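PDB 3LXZ: glutathione S-transferase family protein from Pseudomonas putida, which probably catalyses the conjugation of reduced glutathione to a wide range of hydrophobic electrophiles. Local coordinates for residues T107-A110 with E111-F114; K123-A126 with R127-L131; A207-P210 with A211-E214. All coordinates share one frame; numbering follows the deposited sequence.

Contact 1 (T107-A110 with E111-F114); sequences TCYA and ESFF
The N-cap of the short helix 109-114 is C108, whose carbonyl is caught by the first turn, chiefly by S112. S112 N reaches C108 O at 3.1 Å in a nearly straight bond (166°) lying in the carbonyl plane. S112 OG donates to the same oxygen at 3.2 Å, but it comes in from above that plane. Its first torsion (chi1 59°) tucks the hydroxyl between its own backbone N and carbonyl carbon, which turns it back toward the start of the helix. E111 N adds a weak third bond. S112 OG also lies over one face of the F113 ring, offset toward the rim.

Y109, the first residue of the helix, and F113 run side by side one turn apart, pointing the same way. F113 brings the edge of its ring to the tyrosine: CE2 is 3.7 Å from Y109 CD1, and the two planes are inclined at 56°, an oblique aromatic pair. This little helix follows helix 84-106 in the all-helical C-terminal domain of the glutathione transferase fold, and Y109 is close to the glutathione-binding residue R106. The far end of Y109 is anchored by its OH on E102, while its ring packs on L165 of helix 154-174.

Y109 O accepts from F113 N at 2.9 Å, with a weak bond from F114 N as well. The F114 ring then turns an edge to this carbonyl, CD2 lying 3.4 Å from Y109 O. F114 N also makes a weak bond to A110 O, and the F114 side chain touches I216 of helix 198-218.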
loop_
_atom_site.group_PDB
_atom_site.type_symbol
_atom_site.label_atom_id
_atom_site.label_comp_id
_atom_site.label_asym_id
_atom_site.label_seq_id
_atom_site.Cartn_x
_atom_site.Cartn_y
_atom_site.Cartn_z
ATOM N N THR A 107 6.967 3.213 -12.521
ATOM C CA THR A 107 7.961 2.357 -13.198
ATOM C C THR A 107 8.394 2.972 -14.521
ATOM O O THR A 107 9.451 2.601 -15.068
ATOM C CB THR A 107 7.501 0.886 -13.415
ATOM O OG1 THR A 107 6.427 0.818 -14.376
ATOM C CG2 THR A 107 7.127 0.195 -12.079
ATOM N N CYS A 108 7.582 3.903 -15.032
ATOM C CA CYS A 108 7.890 4.539 -16.287
ATOM C C CYS A 108 8.276 5.999 -16.167
ATOM O O CYS A 108 8.408 6.653 -17.195
ATOM C CB CYS A 108 6.720 4.404 -17.253
ATOM S SG CYS A 108 6.401 2.704 -17.754
ATOM N N TYR A 109 8.450 6.525 -14.945
ATOM C CA TYR A 109 8.814 7.952 -14.798
ATOM C C TYR A 109 10.206 8.245 -15.370
ATOM O O TYR A 109 10.461 9.357 -15.848
ATOM C CB TYR A 109 8.752 8.453 -13.344
ATOM C CG TYR A 109 7.367 8.515 -12.691
ATOM C CD1 TYR A 109 6.186 8.409 -13.433
ATOM C CD2 TYR A 109 7.261 8.718 -11.316
ATOM C CE1 TYR A 109 4.931 8.463 -12.798
ATOM C CE2 TYR A 109 6.018 8.798 -10.673
ATOM C CZ TYR A 109 4.854 8.671 -11.414
ATOM O OH TYR A 109 3.641 8.715 -10.746
ATOM N N ALA A 110 11.089 7.239 -15.342
ATOM C CA ALA A 110 12.400 7.384 -15.966
ATOM C C ALA A 110 12.267 7.876 -17.403
ATOM O O ALA A 110 12.975 8.790 -17.803
ATOM C CB ALA A 110 13.186 6.086 -15.897
ATOM N N GLU A 111 11.354 7.290 -18.169
ATOM C CA GLU A 111 11.178 7.642 -19.573
ATOM C C GLU A 111 10.347 8.908 -19.757
ATOM O O GLU A 111 10.717 9.797 -20.536
ATOM C CB GLU A 111 10.561 6.491 -20.354
ATOM C CG GLU A 111 10.504 6.758 -21.855
ATOM C CD GLU A 111 10.154 5.533 -22.669
ATOM O OE1 GLU A 111 9.468 5.698 -23.693
ATOM O OE2 GLU A 111 10.558 4.406 -22.295
ATOM N N SER A 112 9.235 9.003 -19.035
ATOM C CA SER A 112 8.285 10.087 -19.267
ATOM C C SER A 112 8.804 11.441 -18.791
ATOM O O SER A 112 8.476 12.486 -19.378
ATOM C CB SER A 112 6.957 9.767 -18.605
ATOM O OG SER A 112 7.155 9.594 -17.218
ATOM N N PHE A 113 9.606 11.429 -17.731
ATOM C CA PHE A 113 10.105 12.674 -17.182
ATOM C C PHE A 113 11.598 12.909 -17.310
ATOM O O PHE A 113 12.011 14.053 -17.437
ATOM C CB PHE A 113 9.560 12.915 -15.771
ATOM C CG PHE A 113 8.045 12.838 -15.712
ATOM C CD1 PHE A 113 7.255 13.680 -16.511
ATOM C CD2 PHE A 113 7.403 11.891 -14.907
ATOM C CE1 PHE A 113 5.842 13.600 -16.487
ATOM C CE2 PHE A 113 5.999 11.801 -14.876
ATOM C CZ PHE A 113 5.218 12.662 -15.672
ATOM N N PHE A 114 12.401 11.849 -17.312
ATOM C CA PHE A 114 13.855 12.016 -17.416
ATOM C C PHE A 114 14.417 11.638 -18.798
ATOM O O PHE A 114 15.631 11.592 -18.974
ATOM C CB PHE A 114 14.581 11.244 -16.307
ATOM C CG PHE A 114 14.148 11.617 -14.911
ATOM C CD1 PHE A 114 14.843 12.584 -14.187
ATOM C CD2 PHE A 114 13.048 10.999 -14.313
ATOM C CE1 PHE A 114 14.455 12.939 -12.897
ATOM C CE2 PHE A 114 12.646 11.344 -13.015
ATOM C CZ PHE A 114 13.362 12.322 -12.302
#

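Contact 2 (K123-A126 with R127-L131); sequences KEKA and RADLL
A126 and L130 meet one turn apart: L130 N donates to A126 O at 2.8 Å, and L130 CB lies 3.3 Å from the same oxygen. The alanine methyl faces T107 and C108 and is buried, and L130 carries the apolar side on to I101 and P104 of helix 84-106.

R127 takes the turn from K123. R127 N is 2.8 Å from K123 O in a bond of 165°, and the beta carbon rests beside that carbonyl. From there the chain starts out anti to its own nitrogen (chi1 -178°) and bends at chi3, a path that leads the guanidinium away from this turn to the carbonyl of L174, where NH1 is bound.

K125 crosses D129 obliquely. A bend at chi2 (46°) brings the lysine chain round to the oxygen end of the carboxylate, where K125 CE lies 3.2 Å from D129 OD2 and equally near D129 OD1. The ammonium itself turns aside: K125 NZ stays 4.6 Å from D129 OD1, too far for a salt bridge. OD1 also has a long, weak ion pair with R47 of the second subunit. With an alanine in place of the aspartate, the K125 chain would probably lose the carboxylate it lies against, and R47 of the second subunit its weak partner.

The carbonyls of 123-126 each accept from the N-H four residues on, as in a regular alpha helix, with one side against the helical bundle of the GST C-terminal domain.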
loop_
_atom_site.group_PDB
_atom_site.type_symbol
_atom_site.label_atom_id
_atom_site.label_comp_id
_atom_site.label_asym_id
_atom_site.label_seq_id
_atom_site.Cartn_x
_atom_site.Cartn_y
_atom_site.Cartn_z
ATOM N N LYS A 123 7.615 -1.795 -19.672
ATOM C CA LYS A 123 6.526 -1.044 -20.341
ATOM C C LYS A 123 5.259 -1.884 -20.514
ATOM O O LYS A 123 4.135 -1.430 -20.202
ATOM C CB LYS A 123 7.014 -0.460 -21.688
ATOM C CG LYS A 123 7.923 0.777 -21.509
ATOM C CD LYS A 123 8.169 1.536 -22.817
ATOM C CE LYS A 123 9.437 1.078 -23.526
ATOM N NZ LYS A 123 10.115 2.235 -24.232
ATOM N N GLU A 124 5.446 -3.115 -20.992
ATOM C CA GLU A 124 4.357 -4.077 -21.152
ATOM C C GLU A 124 3.617 -4.272 -19.851
ATOM O O GLU A 124 2.394 -4.262 -19.838
ATOM C CB GLU A 124 4.871 -5.435 -21.629
ATOM C CG GLU A 124 5.441 -5.384 -23.012
ATOM C CD GLU A 124 6.110 -6.686 -23.493
ATOM O OE1 GLU A 124 6.389 -7.629 -22.685
ATOM O OE2 GLU A 124 6.351 -6.735 -24.718
ATOM N N LYS A 125 4.363 -4.458 -18.761
ATOM C CA LYS A 125 3.748 -4.720 -17.481
ATOM C C LYS A 125 3.008 -3.462 -17.001
ATOM O O LYS A 125 1.887 -3.559 -16.510
ATOM C CB LYS A 125 4.780 -5.256 -16.466
ATOM C CG LYS A 125 4.257 -5.526 -15.058
ATOM C CD LYS A 125 2.922 -6.290 -15.059
ATOM C CE LYS A 125 2.580 -6.846 -13.684
ATOM N NZ LYS A 125 3.156 -8.182 -13.483
ATOM N N ALA A 126 3.613 -2.290 -17.178
ATOM C CA ALA A 126 2.953 -1.043 -16.810
ATOM C C ALA A 126 1.662 -0.816 -17.570
ATOM O O ALA A 126 0.673 -0.406 -16.987
ATOM C CB ALA A 126 3.875 0.153 -16.953
ATOM N N ARG A 127 1.655 -1.077 -18.868
ATOM C CA ARG A 127 0.421 -0.943 -19.636
ATOM C C ARG A 127 -0.708 -1.834 -19.082
ATOM O O ARG A 127 -1.815 -1.366 -18.871
ATOM C CB ARG A 127 0.670 -1.275 -21.114
ATOM C CG ARG A 127 -0.600 -1.114 -22.022
ATOM C CD ARG A 127 -0.360 -1.675 -23.436
ATOM N NE ARG A 127 0.875 -1.128 -23.969
ATOM C CZ ARG A 127 0.951 -0.034 -24.717
ATOM N NH1 ARG A 127 -0.153 0.626 -25.069
ATOM N NH2 ARG A 127 2.137 0.389 -25.131
ATOM N N ALA A 128 -0.423 -3.112 -18.827
ATOM C CA ALA A 128 -1.456 -4.009 -18.320
ATOM C C ALA A 128 -1.899 -3.543 -16.917
ATOM O O ALA A 128 -3.107 -3.510 -16.609
ATOM C CB ALA A 128 -0.944 -5.469 -18.289
ATOM N N ASP A 129 -0.933 -3.181 -16.080
ATOM C CA ASP A 129 -1.249 -2.745 -14.701
ATOM C C ASP A 129 -2.088 -1.457 -14.670
ATOM O O ASP A 129 -3.037 -1.345 -13.870
ATOM C CB ASP A 129 0.023 -2.568 -13.866
ATOM C CG ASP A 129 0.639 -3.877 -13.435
ATOM O OD1 ASP A 129 -0.032 -4.934 -13.469
ATOM O OD2 ASP A 129 1.814 -3.845 -13.008
ATOM N N LEU A 130 -1.737 -0.492 -15.522
ATOM C CA LEU A 130 -2.484 0.770 -15.608
ATOM C C LEU A 130 -3.872 0.620 -16.185
ATOM O O LEU A 130 -4.849 1.170 -15.663
ATOM C CB LEU A 130 -1.709 1.822 -16.376
ATOM C CG LEU A 130 -0.583 2.376 -15.506
ATOM C CD1 LEU A 130 0.438 3.091 -16.313
ATOM C CD2 LEU A 130 -1.191 3.290 -14.460
ATOM N N LEU A 131 -3.971 -0.159 -17.252
ATOM C CA LEU A 131 -5.278 -0.488 -17.774
ATOM C C LEU A 131 -6.150 -1.119 -16.674
ATOM O O LEU A 131 -7.320 -0.788 -16.546
ATOM C CB LEU A 131 -5.159 -1.435 -18.968
ATOM C CG LEU A 131 -4.721 -0.775 -20.266
ATOM C CD1 LEU A 131 -4.681 -1.850 -21.372
ATOM C CD2 LEU A 131 -5.664 0.398 -20.710
#

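Contact 3 (A207-P210 with A211-E214); sequences ASMP and AFME
M209 and M213, both modelled as selenomethionine, lie side by side on one flank of the helix and point the same way. Their selenium atoms are 4.2 Å apart, and M209 SE is 4.0 Å from M213 CG. Both chains bend at chi2 and chi3, but they leave the backbone differently: M209 CG is anti to its nitrogen (chi1 177°), M213 CG anti to its carbonyl carbon (chi1 -61°). The M213 torsion is what brings its CG against the carbonyl of M209, 3.3 Å from M209 O.

The F212 ring stands next to the pair. M209 SE approaches its edge, near the ring plane, at 4.3 Å from F212 CD2. Beyond this turn F212 stacks on the ring of F8 and touches V10 and Y34, so this stretch of the C-terminal helix 198-218 lies against loops of the thioredoxin-like N-terminal domain. The F212 side chain is about 7 Å from that of S11, a glutathione-binding residue.

Next along the chain from M209 is P210, and the helix is kinked there because a proline nitrogen has no hydrogen to give to the turn before. Just after it, where A211 N would be expected to reach A207 O directly, a water takes the place: it donates to A207 O and accepts from A211 N, each at 2.9 Å. Regular bonding picks up at once. F212 N binds S208 O at 3.1 Å (169°), M213 N binds M209 O, and E214 N binds P210 O at 2.9 Å.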
loop_
_atom_site.group_PDB
_atom_site.type_symbol
_atom_site.label_atom_id
_atom_site.label_comp_id
_atom_site.label_asym_id
_atom_site.label_seq_id
_atom_site.Cartn_x
_atom_site.Cartn_y
_atom_site.Cartn_z
ATOM N N ALA A 207 9.319 26.375 -8.618
ATOM C CA ALA A 207 10.446 27.025 -7.968
ATOM C C ALA A 207 11.534 26.036 -7.538
ATOM O O ALA A 207 12.705 26.401 -7.461
ATOM C CB ALA A 207 9.935 27.776 -6.722
ATOM N N SER A 208 11.115 24.798 -7.259
ATOM C CA SER A 208 11.956 23.749 -6.680
ATOM C C SER A 208 12.548 22.855 -7.753
ATOM O O SER A 208 13.436 22.043 -7.475
ATOM C CB SER A 208 11.113 22.880 -5.727
ATOM O OG SER A 208 10.788 23.614 -4.535
HETATM N N MSE A 209 12.034 22.986 -8.959
HETATM C CA MSE A 209 12.389 22.057 -10.019
HETATM C C MSE A 209 13.897 22.107 -10.367
HETATM O O MSE A 209 14.541 21.040 -10.497
HETATM C CB MSE A 209 11.493 22.264 -11.264
HETATM C CG MSE A 209 11.862 21.367 -12.466
HETATM SE SE MSE A 209 11.313 19.479 -12.126
HETATM C CE MSE A 209 9.367 19.829 -12.092
ATOM N N PRO A 210 14.484 23.326 -10.493
ATOM C CA PRO A 210 15.886 23.319 -10.932
ATOM C C PRO A 210 16.809 22.622 -9.916
ATOM O O PRO A 210 17.748 21.893 -10.298
ATOM C CB PRO A 210 16.207 24.811 -11.068
ATOM C CG PRO A 210 14.877 25.464 -11.369
ATOM C CD PRO A 210 13.906 24.681 -10.520
ATOM N N ALA A 211 16.560 22.821 -8.621
ATOM C CA ALA A 211 17.416 22.154 -7.622
ATOM C C ALA A 211 17.229 20.652 -7.648
ATOM O O ALA A 211 18.207 19.896 -7.551
ATOM C CB ALA A 211 17.128 22.678 -6.233
ATOM N N PHE A 212 15.980 20.220 -7.755
ATOM C CA PHE A 212 15.701 18.791 -7.881
ATOM C C PHE A 212 16.465 18.197 -9.076
ATOM O O PHE A 212 17.199 17.210 -8.935
ATOM C CB PHE A 212 14.195 18.540 -7.974
ATOM C CG PHE A 212 13.858 17.114 -8.246
ATOM C CD1 PHE A 212 14.196 16.125 -7.321
ATOM C CD2 PHE A 212 13.241 16.751 -9.435
ATOM C CE1 PHE A 212 13.888 14.785 -7.561
ATOM C CE2 PHE A 212 12.951 15.382 -9.709
ATOM C CZ PHE A 212 13.268 14.426 -8.766
HETATM N N MSE A 213 16.362 18.832 -10.238
HETATM C CA MSE A 213 17.057 18.304 -11.413
HETATM C C MSE A 213 18.585 18.332 -11.272
HETATM O O MSE A 213 19.286 17.458 -11.802
HETATM C CB MSE A 213 16.620 19.045 -12.680
HETATM C CG MSE A 213 15.151 18.924 -12.979
HETATM SE SE MSE A 213 14.536 17.073 -13.267
HETATM C CE MSE A 213 15.761 16.638 -14.728
ATOM N N GLU A 214 19.102 19.334 -10.571
ATOM C CA GLU A 214 20.535 19.411 -10.300
ATOM C C GLU A 214 20.949 18.256 -9.376
ATOM O O GLU A 214 21.993 17.638 -9.585
ATOM C CB GLU A 214 20.895 20.769 -9.688
ATOM C CG GLU A 214 22.402 21.052 -9.572
ATOM C CD GLU A 214 23.083 21.244 -10.922
ATOM O OE1 GLU A 214 22.466 21.795 -11.862
ATOM O OE2 GLU A 214 24.242 20.837 -11.049
HETATM O O HOH W 1 15.297 25.172 -7.575
#

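Each of the three contacts joins neighbouring turns of a single helix in the C-terminal region, contact 1 at its N-cap. Contacts 1 and 2 are partly buried; contact 3 is a surface contact whose F212 alone is buried. Contacts 1 and 2 lie on successive helices and meet directly: E111 OE2 forms a salt bridge with K123 NZ at 2.9 Å. Contact 1 touches contact 3 only through apolar groups, F114 CZ lying 4.0 Å from F212 CE2, whereas contacts 2 and 3 do not touch, their nearest atoms about 18 Å apart. Capping and aromatic rings mark contact 1, charged chains contact 2, and selenomethionines with a proline kink contact 3.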